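Local coordinates for protein 16S rRNA aminocarboxypropyltransferase (Vulcanisaeta distributa, PDB 5APG) that probably transfers the aminocarboxypropyl group of S-adenosylmethionine to N1-methylpseudouridine in 16S rRNA, the last step of a nucleotide hypermodification, at residues R4-R9 with A29-I35; T19-L23 with S111-V116; L53-R58 with A119-F125; L95-A99 with N141-N146. All coordinates share one frame; numbering follows the deposited sequence.

Interaction 1: R4-R9 with A29-I35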
# COMPACT_ATOMS: atom_id res chain seq x y z
N ARG A 4 6.31 4.98 12.25
CA ARG A 4 6.89 3.65 12.35
C ARG A 4 6.15 2.68 11.43
O ARG A 4 4.92 2.56 11.51
CB ARG A 4 6.87 3.15 13.79
CG ARG A 4 7.73 3.99 14.73
CD ARG A 4 9.20 3.68 14.53
NE ARG A 4 9.53 2.32 14.96
CZ ARG A 4 9.80 1.99 16.22
NH1 ARG A 4 9.79 2.92 17.17
NH2 ARG A 4 10.09 0.74 16.53
N VAL A 5 6.89 2.01 10.55
CA VAL A 5 6.30 1.06 9.62
C VAL A 5 6.72 -0.37 9.99
O VAL A 5 7.90 -0.64 10.21
CB VAL A 5 6.72 1.36 8.16
CG1 VAL A 5 6.05 0.38 7.20
CG2 VAL A 5 6.37 2.80 7.80
N PHE A 6 5.74 -1.26 10.07
CA PHE A 6 5.99 -2.65 10.44
C PHE A 6 5.49 -3.58 9.34
O PHE A 6 4.38 -3.43 8.84
CB PHE A 6 5.31 -2.99 11.76
CG PHE A 6 5.75 -2.13 12.91
CD1 PHE A 6 5.14 -0.92 13.17
CD2 PHE A 6 6.79 -2.55 13.74
CE1 PHE A 6 5.55 -0.13 14.23
CE2 PHE A 6 7.20 -1.76 14.80
CZ PHE A 6 6.59 -0.55 15.04
N ILE A 7 6.32 -4.55 8.97
CA ILE A 7 5.99 -5.47 7.89
C ILE A 7 6.12 -6.93 8.32
O ILE A 7 7.15 -7.34 8.84
CB ILE A 7 6.89 -5.24 6.65
CG1 ILE A 7 6.73 -3.82 6.12
CG2 ILE A 7 6.56 -6.26 5.56
CD1 ILE A 7 7.70 -3.48 4.99
N TYR A 8 5.06 -7.70 8.11
CA TYR A 8 5.18 -9.14 8.19
C TYR A 8 5.35 -9.67 6.78
O TYR A 8 4.51 -9.41 5.91
CB TYR A 8 3.97 -9.79 8.86
CG TYR A 8 4.01 -11.30 8.73
CD1 TYR A 8 4.96 -12.05 9.42
CD2 TYR A 8 3.13 -11.97 7.89
CE1 TYR A 8 5.02 -13.42 9.29
CE2 TYR A 8 3.18 -13.35 7.76
CZ TYR A 8 4.13 -14.07 8.46
OH TYR A 8 4.18 -15.44 8.33
N ARG A 9 6.44 -10.38 6.56
CA ARG A 9 6.74 -10.89 5.23
C ARG A 9 6.57 -12.40 5.14
O ARG A 9 7.16 -13.15 5.93
CB ARG A 9 8.15 -10.49 4.82
CG ARG A 9 8.59 -11.05 3.48
CD ARG A 9 9.90 -10.45 3.03
NE ARG A 9 10.73 -11.42 2.31
CZ ARG A 9 10.53 -11.78 1.05
NH1 ARG A 9 9.53 -11.26 0.35
NH2 ARG A 9 11.33 -12.67 0.48
N ALA A 29 11.47 0.60 7.51
CA ALA A 29 10.50 -0.28 8.15
C ALA A 29 11.24 -1.39 8.86
O ALA A 29 12.43 -1.62 8.62
CB ALA A 29 9.53 -0.85 7.12
N GLN A 30 10.54 -2.10 9.74
CA GLN A 30 11.14 -3.24 10.40
C GLN A 30 10.28 -4.48 10.21
O GLN A 30 9.05 -4.41 10.20
CB GLN A 30 11.37 -2.94 11.89
CG GLN A 30 10.27 -3.39 12.83
CD GLN A 30 10.67 -3.25 14.29
OE1 GLN A 30 11.51 -2.41 14.64
NE2 GLN A 30 10.09 -4.08 15.15
N LEU A 31 10.94 -5.62 10.00
CA LEU A 31 10.23 -6.89 9.89
C LEU A 31 9.81 -7.38 11.27
O LEU A 31 10.52 -7.19 12.26
CB LEU A 31 11.11 -7.95 9.22
CG LEU A 31 11.35 -7.86 7.71
CD1 LEU A 31 12.14 -9.07 7.24
CD2 LEU A 31 10.03 -7.76 6.97
N VAL A 32 8.64 -8.02 11.33
CA VAL A 32 8.19 -8.69 12.54
C VAL A 32 8.04 -10.18 12.23
O VAL A 32 7.95 -10.56 11.07
CB VAL A 32 6.87 -8.11 13.07
CG1 VAL A 32 7.01 -6.61 13.28
CG2 VAL A 32 5.73 -8.39 12.09
N ASP A 33 8.03 -11.02 13.26
CA ASP A 33 8.11 -12.46 13.03
C ASP A 33 6.75 -13.11 12.82
O ASP A 33 6.67 -14.29 12.46
CB ASP A 33 8.85 -13.14 14.19
CG ASP A 33 8.23 -12.86 15.55
OD1 ASP A 33 7.05 -12.45 15.62
OD2 ASP A 33 8.93 -13.06 16.56
N SER A 34 5.68 -12.35 13.03
CA SER A 34 4.33 -12.87 12.86
C SER A 34 3.32 -11.75 12.68
O SER A 34 3.61 -10.59 12.97
CB SER A 34 3.94 -13.73 14.06
OG SER A 34 3.78 -12.92 15.21
N ILE A 35 2.12 -12.09 12.21
CA ILE A 35 1.05 -11.12 12.08
C ILE A 35 0.65 -10.62 13.47
O ILE A 35 0.31 -9.45 13.65
CB ILE A 35 -0.17 -11.71 11.34
CG1 ILE A 35 0.14 -11.83 9.84
CG2 ILE A 35 -1.41 -10.85 11.53
CD1 ILE A 35 -0.89 -12.61 9.06
O HOH W 1 8.58 -10.89 8.32
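Y8 lays its ring against the chain that leaves strand 30-32, while I7 and Q30 join the strands themselves. The Y8 CG is turned anti to the backbone N (chi1 171°), which sends the ring along S34 and I35. I35 N stands over one face, offset toward the rim, and I35 CG1 lies 3.6 Å from Y8 CD2. The O of V32 sits at the ring edge, and Y8 CB meets V32 CG2 at 3.9 Å. Replacing the Y8 ring by an alanine would probably leave S34 and I35 without the surface they pack on. I7 N donates to Q30 O (3.0 Å) and I7 O accepts from V32 N (3.0 Å), a parallel pairing. I7 CD1 touches A29 CB and I7 CG2 faces L31 CD2. Q30 N is hydrogen-bonded to V5 O at 3.1 Å. The Q30 side chain runs beside F6, its NE2 at the ring edge and the amide and ring planes 75° apart. A water links R9 N to V32 O. The pair belongs to the beta-alpha-beta unit of strand 5-9, helix 19-25 and strand 30-32. Strand 30-32 is outermost in the sheet; strand 66-70 flanks strand 5-9 on its other side.

Interaction 2: T19-L23 with S111-V116. With EEM ([(3S)-3-amino-4-hydroxy-4-oxo-butyl]-[[(2S,3S,4R,5R)-5-(6-aminopurin-9-yl)-3,4-dihydroxy-oxolan-2-yl]methyl]-methyl-selanium), chain D.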
# COMPACT_ATOMS: atom_id res chain seq x y z
N THR A 19 10.55 -5.68 -2.72
CA THR A 19 10.74 -4.27 -2.37
C THR A 19 10.66 -4.03 -0.86
O THR A 19 11.19 -3.04 -0.36
CB THR A 19 9.73 -3.34 -3.09
OG1 THR A 19 8.40 -3.55 -2.59
CG2 THR A 19 9.76 -3.57 -4.60
N ALA A 20 10.00 -4.94 -0.14
CA ALA A 20 9.90 -4.82 1.31
C ALA A 20 11.26 -5.06 1.96
O ALA A 20 11.63 -4.37 2.91
CB ALA A 20 8.86 -5.79 1.86
N ILE A 21 11.99 -6.05 1.45
CA ILE A 21 13.34 -6.34 1.94
C ILE A 21 14.23 -5.10 1.82
O ILE A 21 15.02 -4.80 2.71
CB ILE A 21 13.97 -7.52 1.16
CG1 ILE A 21 13.27 -8.83 1.54
CG2 ILE A 21 15.45 -7.62 1.44
CD1 ILE A 21 13.37 -9.18 3.01
N LYS A 22 14.07 -4.37 0.72
CA LYS A 22 14.87 -3.16 0.50
C LYS A 22 14.47 -2.03 1.46
O LYS A 22 15.34 -1.33 1.98
CB LYS A 22 14.74 -2.69 -0.95
CG LYS A 22 15.93 -1.89 -1.43
CD LYS A 22 15.87 -1.66 -2.93
CE LYS A 22 17.11 -0.95 -3.42
NZ LYS A 22 17.09 -0.72 -4.89
N LEU A 23 13.17 -1.86 1.69
CA LEU A 23 12.69 -0.93 2.71
C LEU A 23 13.33 -1.20 4.07
O LEU A 23 13.79 -0.27 4.75
CB LEU A 23 11.16 -1.03 2.87
CG LEU A 23 10.28 -0.26 1.91
CD1 LEU A 23 8.82 -0.65 2.11
CD2 LEU A 23 10.48 1.23 2.12
N SER A 111 3.47 -2.35 -5.86
CA SER A 111 4.52 -2.99 -5.09
C SER A 111 4.40 -2.53 -3.64
O SER A 111 3.76 -1.53 -3.34
CB SER A 111 5.90 -2.65 -5.64
OG SER A 111 6.23 -1.28 -5.43
N THR A 112 5.02 -3.28 -2.73
CA THR A 112 4.97 -2.93 -1.32
C THR A 112 5.56 -1.53 -1.10
O THR A 112 5.01 -0.74 -0.34
CB THR A 112 5.71 -3.97 -0.46
OG1 THR A 112 5.05 -5.24 -0.58
CG2 THR A 112 5.73 -3.56 1.01
N ILE A 113 6.65 -1.21 -1.78
CA ILE A 113 7.30 0.08 -1.56
C ILE A 113 6.44 1.23 -2.11
O ILE A 113 6.39 2.30 -1.51
CB ILE A 113 8.73 0.14 -2.17
CG1 ILE A 113 9.45 1.41 -1.72
CG2 ILE A 113 8.72 0.06 -3.70
CD1 ILE A 113 10.96 1.39 -1.94
N GLU A 114 5.75 1.00 -3.22
CA GLU A 114 4.85 2.02 -3.78
C GLU A 114 3.67 2.24 -2.84
O GLU A 114 3.20 3.36 -2.67
CB GLU A 114 4.35 1.61 -5.17
CG GLU A 114 5.38 1.79 -6.29
CD GLU A 114 4.98 1.04 -7.55
OE1 GLU A 114 4.79 -0.19 -7.47
OE2 GLU A 114 4.84 1.67 -8.61
N ALA A 115 3.19 1.16 -2.25
CA ALA A 115 2.08 1.25 -1.32
C ALA A 115 2.45 2.04 -0.07
O ALA A 115 1.67 2.86 0.41
CB ALA A 115 1.59 -0.11 -0.95
N VAL A 116 3.63 1.75 0.47
CA VAL A 116 4.13 2.49 1.63
C VAL A 116 4.24 3.97 1.29
O VAL A 116 3.78 4.83 2.04
CB VAL A 116 5.49 1.94 2.10
CG1 VAL A 116 6.15 2.90 3.10
CG2 VAL A 116 5.32 0.55 2.72
C2 EEM D . -3.61 -1.50 -0.12
N3 EEM D . -2.44 -2.04 0.03
C4 EEM D . -1.68 -2.29 -1.02
C1' EEM D . 0.48 -3.24 -0.11
C2' EEM D . -0.17 -4.47 0.56
C3' EEM D . 0.38 -5.52 -0.17
C4' EEM D . 1.64 -5.22 -0.52
C5' EEM D . 2.04 -5.67 -1.88
O EEM D . 6.89 -5.24 -3.65
C EEM D . 7.05 -6.38 -3.98
OXT EEM D . 8.16 -6.89 -3.95
CA EEM D . 5.86 -7.23 -4.40
N EEM D . 6.37 -8.47 -4.93
CB EEM D . 5.03 -7.44 -3.14
CG EEM D . 3.63 -7.96 -3.40
SE EEM D . 2.45 -7.58 -1.86
CE EEM D . 0.74 -8.47 -2.08
O4' EEM D . 1.56 -3.62 -0.65
O3' EEM D . 0.19 -6.83 0.50
O2' EEM D . 0.41 -4.45 1.86
N9 EEM D . -0.46 -2.83 -1.20
C8 EEM D . -0.24 -2.83 -2.49
N7 EEM D . -1.26 -2.33 -3.16
C5 EEM D . -2.20 -1.97 -2.26
N1 EEM D . -4.15 -1.18 -1.27
C6 EEM D . -3.49 -1.39 -2.38
N6 EEM D . -4.04 -1.07 -3.63
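T19 and I113 meet because chi1 of T19 (68°) sets OG1 between its own backbone N and carbonyl carbon, aimed at the start of helix 112-122. There OG1 accepts from I113 N at 3.0 Å, a bent bond with an N-H...O angle of 141°. The same hydroxyl donates to carboxylate atom O of the bound selenium analogue of S-adenosylmethionine, a short hydrogen bond of 2.5 Å between T19 OG1 and ligand O. T112 N also donates to ligand O and T19 N to the second oxygen, OXT, both at 2.9 Å. Two backbone amides and one hydroxyl thus grip the carboxylate; the N-terminal end of helix 112-122 probably helps to stabilise the charge. S111 and E114 form a capping box: E114 N donates to S111 OG, and S111 N to E114 OE1. S111 OG donates to E114 OE1 as well, from the opposite face of the carboxylate plane. L23 CD1 packs on V116 CG2 (3.7 Å), the two side chains running in opposite directions, and L23 CD2 meets I113 CG1. T112 OG1 is hydrogen-bonded to D70 at the end of strand 66-70. Helix 126-133 adds V132 against L23 and I113, and I7 of strand 5-9 packs on A20.

Interaction 3: L53-R58 with A119-F125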
# COMPACT_ATOMS: atom_id res chain seq x y z
N LEU A 53 -7.82 4.61 2.53
CA LEU A 53 -7.00 5.45 3.39
C LEU A 53 -7.28 6.92 3.10
O LEU A 53 -7.41 7.31 1.95
CB LEU A 53 -5.52 5.14 3.18
CG LEU A 53 -4.52 5.72 4.17
CD1 LEU A 53 -4.50 4.89 5.45
CD2 LEU A 53 -3.13 5.80 3.54
N THR A 54 -7.35 7.74 4.15
CA THR A 54 -7.56 9.18 4.01
C THR A 54 -6.52 9.94 4.83
O THR A 54 -5.88 9.36 5.71
CB THR A 54 -8.99 9.59 4.47
OG1 THR A 54 -9.21 9.16 5.81
CG2 THR A 54 -10.04 8.97 3.55
N PRO A 55 -6.32 11.24 4.55
CA PRO A 55 -5.32 12.02 5.28
C PRO A 55 -5.48 11.97 6.80
O PRO A 55 -4.48 11.95 7.52
CB PRO A 55 -5.55 13.45 4.77
CG PRO A 55 -6.04 13.26 3.39
CD PRO A 55 -6.90 12.02 3.43
N SER A 56 -6.72 11.92 7.29
CA SER A 56 -6.96 11.96 8.72
C SER A 56 -6.49 10.69 9.43
O SER A 56 -6.38 10.66 10.65
CB SER A 56 -8.45 12.21 9.02
OG SER A 56 -9.27 11.29 8.32
N ASP A 57 -6.19 9.64 8.67
CA ASP A 57 -5.59 8.42 9.24
C ASP A 57 -4.17 8.67 9.74
O ASP A 57 -3.59 7.82 10.44
CB ASP A 57 -5.59 7.28 8.21
CG ASP A 57 -6.99 6.79 7.87
OD1 ASP A 57 -7.86 6.82 8.76
OD2 ASP A 57 -7.22 6.39 6.71
N ARG A 58 -3.59 9.82 9.38
CA ARG A 58 -2.28 10.22 9.89
C ARG A 58 -2.16 10.11 11.42
O ARG A 58 -1.14 9.67 11.94
CB ARG A 58 -1.97 11.67 9.47
CG ARG A 58 -0.65 12.20 10.02
CD ARG A 58 -0.52 13.70 9.76
NE ARG A 58 0.71 14.24 10.32
CZ ARG A 58 1.81 14.50 9.61
NH1 ARG A 58 1.82 14.26 8.30
NH2 ARG A 58 2.89 14.99 10.20
N ALA A 119 0.80 5.63 0.93
CA ALA A 119 0.20 5.83 2.24
C ALA A 119 0.82 7.04 2.94
O ALA A 119 0.11 7.88 3.49
CB ALA A 119 0.37 4.58 3.10
N LEU A 120 2.15 7.11 2.91
CA LEU A 120 2.87 8.25 3.49
C LEU A 120 2.44 9.57 2.86
O LEU A 120 2.15 10.55 3.56
CB LEU A 120 4.38 8.06 3.31
CG LEU A 120 5.05 6.97 4.15
CD1 LEU A 120 6.52 6.81 3.77
CD2 LEU A 120 4.91 7.28 5.63
N TYR A 121 2.41 9.61 1.53
CA TYR A 121 2.03 10.82 0.80
C TYR A 121 0.63 11.29 1.20
O TYR A 121 0.43 12.46 1.54
CB TYR A 121 2.10 10.57 -0.70
CG TYR A 121 2.03 11.83 -1.54
CD1 TYR A 121 0.82 12.48 -1.77
CD2 TYR A 121 3.19 12.37 -2.10
CE1 TYR A 121 0.77 13.63 -2.54
CE2 TYR A 121 3.14 13.53 -2.86
CZ TYR A 121 1.93 14.15 -3.08
OH TYR A 121 1.88 15.30 -3.84
N ILE A 122 -0.33 10.37 1.18
CA ILE A 122 -1.72 10.68 1.48
C ILE A 122 -1.87 11.22 2.90
O ILE A 122 -2.68 12.11 3.16
CB ILE A 122 -2.62 9.44 1.28
CG1 ILE A 122 -2.76 9.14 -0.21
CG2 ILE A 122 -4.01 9.64 1.90
CD1 ILE A 122 -3.07 7.69 -0.51
N MSE A 123 -1.05 10.71 3.82
CA MSE A 123 -1.14 11.13 5.21
C MSE A 123 -0.25 12.33 5.53
O MSE A 123 -0.05 12.68 6.69
CB MSE A 123 -0.81 9.94 6.12
CG MSE A 123 -1.81 8.80 5.99
SE MSE A 123 -1.56 7.40 7.32
CE MSE A 123 0.21 6.79 6.81
N GLY A 124 0.29 12.96 4.49
CA GLY A 124 1.02 14.21 4.68
C GLY A 124 2.52 14.07 4.86
O GLY A 124 3.20 15.05 5.13
N PHE A 125 3.03 12.85 4.71
CA PHE A 125 4.48 12.63 4.80
C PHE A 125 5.08 12.58 3.40
O PHE A 125 5.65 11.57 2.99
CB PHE A 125 4.79 11.34 5.57
CG PHE A 125 4.20 11.30 6.95
CD1 PHE A 125 4.86 11.90 8.01
CD2 PHE A 125 3.00 10.66 7.19
CE1 PHE A 125 4.33 11.86 9.29
CE2 PHE A 125 2.46 10.61 8.46
CZ PHE A 125 3.12 11.22 9.51
O HOH W 2 4.57 15.78 7.89
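A Schellman motif ends helix 112-122 here, and R58 binds to it. F125 N reaches back to L120 O and G124 N to Y121 O, with G124 at positive phi as the C-prime residue. The motif leaves M123 O to receive R58 NH1 at 2.9 Å. This bond is in the carbonyl plane, on a lone pair, and nearly in the guanidinium plane. The R58 chain is extended from CG to NE, which carries the guanidinium over one face of the F125 ring. The two planes are 10° apart and their centres 4.0 Å, a stack with an off-centre cation-pi contact in which F125 CZ lies 3.5 Å from R58 CZ. A water bridges R58 NH2 and G124 O. Two carbonyls, one through water, thus hold one side of the guanidinium, while the ring fixes its tilt. NE turns to E62 in a salt bridge. At the other end L53 CD2 rests on A119 CB at 3.7 Å and also meets M123 CG. P55 CA lies 3.4 Å from I122 O in a CA-H...O contact. The selenium of M123, a selenomethionine, sits 3.7 Å from D57 O. The contact joins the loop before helix 58-63, and R58 at the start of that helix, to the C-terminal end of helix 112-122. Strand 43-45 packs on L53 and D57 through I43, and Y153 of helix 141-153 reaches I122.

Interaction 4: L95-A99 with N141-N146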
# COMPACT_ATOMS: atom_id res chain seq x y z
N LEU A 95 -7.27 4.54 -5.52
CA LEU A 95 -6.81 4.00 -6.79
C LEU A 95 -5.62 4.77 -7.36
O LEU A 95 -5.70 5.98 -7.59
CB LEU A 95 -7.96 4.01 -7.80
CG LEU A 95 -7.63 3.29 -9.11
CD1 LEU A 95 -7.46 1.80 -8.87
CD2 LEU A 95 -8.71 3.55 -10.13
N LEU A 96 -4.54 4.04 -7.60
CA LEU A 96 -3.31 4.63 -8.13
C LEU A 96 -2.74 3.74 -9.23
O LEU A 96 -3.09 2.57 -9.34
CB LEU A 96 -2.28 4.82 -7.01
CG LEU A 96 -2.66 5.88 -5.97
CD1 LEU A 96 -1.91 5.65 -4.65
CD2 LEU A 96 -2.38 7.28 -6.50
N ILE A 97 -1.87 4.32 -10.04
CA ILE A 97 -1.28 3.61 -11.16
C ILE A 97 0.14 3.17 -10.79
O ILE A 97 0.93 3.97 -10.31
CB ILE A 97 -1.24 4.50 -12.42
CG1 ILE A 97 -2.65 5.01 -12.75
CG2 ILE A 97 -0.65 3.76 -13.59
CD1 ILE A 97 -3.67 3.90 -12.93
N ALA A 98 0.45 1.90 -11.01
CA ALA A 98 1.77 1.36 -10.69
C ALA A 98 2.83 1.95 -11.62
O ALA A 98 2.58 2.18 -12.80
CB ALA A 98 1.77 -0.16 -10.78
N ALA A 99 4.02 2.18 -11.07
CA ALA A 99 5.14 2.71 -11.85
C ALA A 99 6.30 1.72 -11.95
O ALA A 99 7.26 1.96 -12.67
CB ALA A 99 5.63 4.01 -11.25
N ASN A 141 8.91 8.44 -10.24
CA ASN A 141 7.91 8.51 -11.31
C ASN A 141 6.52 8.06 -10.85
O ASN A 141 5.52 8.41 -11.47
CB ASN A 141 8.35 7.65 -12.50
CG ASN A 141 7.59 7.99 -13.77
OD1 ASN A 141 7.37 9.16 -14.08
ND2 ASN A 141 7.17 6.97 -14.50
N PHE A 142 6.46 7.29 -9.76
CA PHE A 142 5.18 6.89 -9.19
C PHE A 142 4.35 8.10 -8.79
O PHE A 142 3.14 8.13 -9.02
CB PHE A 142 5.40 5.99 -7.97
CG PHE A 142 4.12 5.59 -7.27
CD1 PHE A 142 3.26 4.68 -7.85
CD2 PHE A 142 3.79 6.14 -6.04
CE1 PHE A 142 2.08 4.31 -7.21
CE2 PHE A 142 2.62 5.78 -5.40
CZ PHE A 142 1.77 4.86 -5.99
N ILE A 143 4.99 9.09 -8.19
CA ILE A 143 4.30 10.32 -7.83
C ILE A 143 3.98 11.15 -9.07
O ILE A 143 2.88 11.69 -9.19
CB ILE A 143 5.13 11.15 -6.83
CG1 ILE A 143 5.17 10.42 -5.48
CG2 ILE A 143 4.53 12.54 -6.65
CD1 ILE A 143 5.96 11.14 -4.42
N ILE A 144 4.93 11.22 -10.01
CA ILE A 144 4.72 11.97 -11.25
C ILE A 144 3.46 11.51 -12.00
O ILE A 144 2.60 12.32 -12.34
CB ILE A 144 5.93 11.84 -12.19
CG1 ILE A 144 7.17 12.47 -11.55
CG2 ILE A 144 5.64 12.49 -13.55
CD1 ILE A 144 7.08 13.97 -11.37
N ILE A 145 3.36 10.21 -12.27
CA ILE A 145 2.25 9.72 -13.09
C ILE A 145 0.94 9.70 -12.30
O ILE A 145 -0.13 9.64 -12.88
CB ILE A 145 2.54 8.31 -13.65
CG1 ILE A 145 2.61 7.27 -12.54
CG2 ILE A 145 3.83 8.31 -14.47
CD1 ILE A 145 2.62 5.84 -13.05
N ASN A 146 1.03 9.77 -10.97
CA ASN A 146 -0.18 9.81 -10.14
C ASN A 146 -0.45 11.18 -9.53
O ASN A 146 -1.34 11.31 -8.68
CB ASN A 146 -0.08 8.79 -9.00
CG ASN A 146 -0.23 7.37 -9.49
OD1 ASN A 146 -1.32 6.96 -9.91
ND2 ASN A 146 0.85 6.60 -9.45
O HOH W 3 8.23 4.42 -13.89
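The chain, extended over 95-98, passes the first turns of helix 141-153, with the A99 and F142 CA atoms 5.0 Å apart. N146 OD1 accepts from I97 N at 2.7 Å, and N146 ND2 donates to I97 O at 2.8 Å. The second bond is almost straight (173°) and lies in the plane of the amide. The other N-H of ND2 goes to F142 O, also at 2.8 Å, so three bonds fix the rotation of the amide. A leucine in place of N146 would probably leave the N and O of I97 without these mates and set the loop free to shift from the helix. ND2 also stands over one face of the F142 ring, toward its rim. With CG anti to the F142 backbone N (chi1 177°), that ring reaches the loop, where its CZ meets L96 CD1 at 4.0 Å. A99 CB packs on F142 CA at 3.6 Å. I145 CD1 touches I97 CG2. By pairing with both N and O of one residue, the asparagine side chain imitates a strand neighbour. In this SPOUT-class fold it ties the chain following S-adenosylmethionine-binding L93 to helix 141-153.

Interaction 2 lies at the S-adenosylmethionine site, and the others lie about 12 to 17 Å from it, centre to centre. Interaction 1 is next to it: I7 CD1 packs on A20 CB at 4.1 Å, and helix 19-25 connects the two strands of interaction 1. Interaction 4 meets it through E114, whose OE2 is 2.6 Å from A99 N, a probable hydrogen bond. The capping-box acid E114 thus probably also holds the loop 95-99. Interaction 3 uses the far end of helix 112-122. Y121 CD2 and I143 CD1, 3.8 Å apart, join interactions 3 and 4. The side chains of L53 and L96 are about 4 and 5 Å from that of S-adenosylmethionine-binding L93.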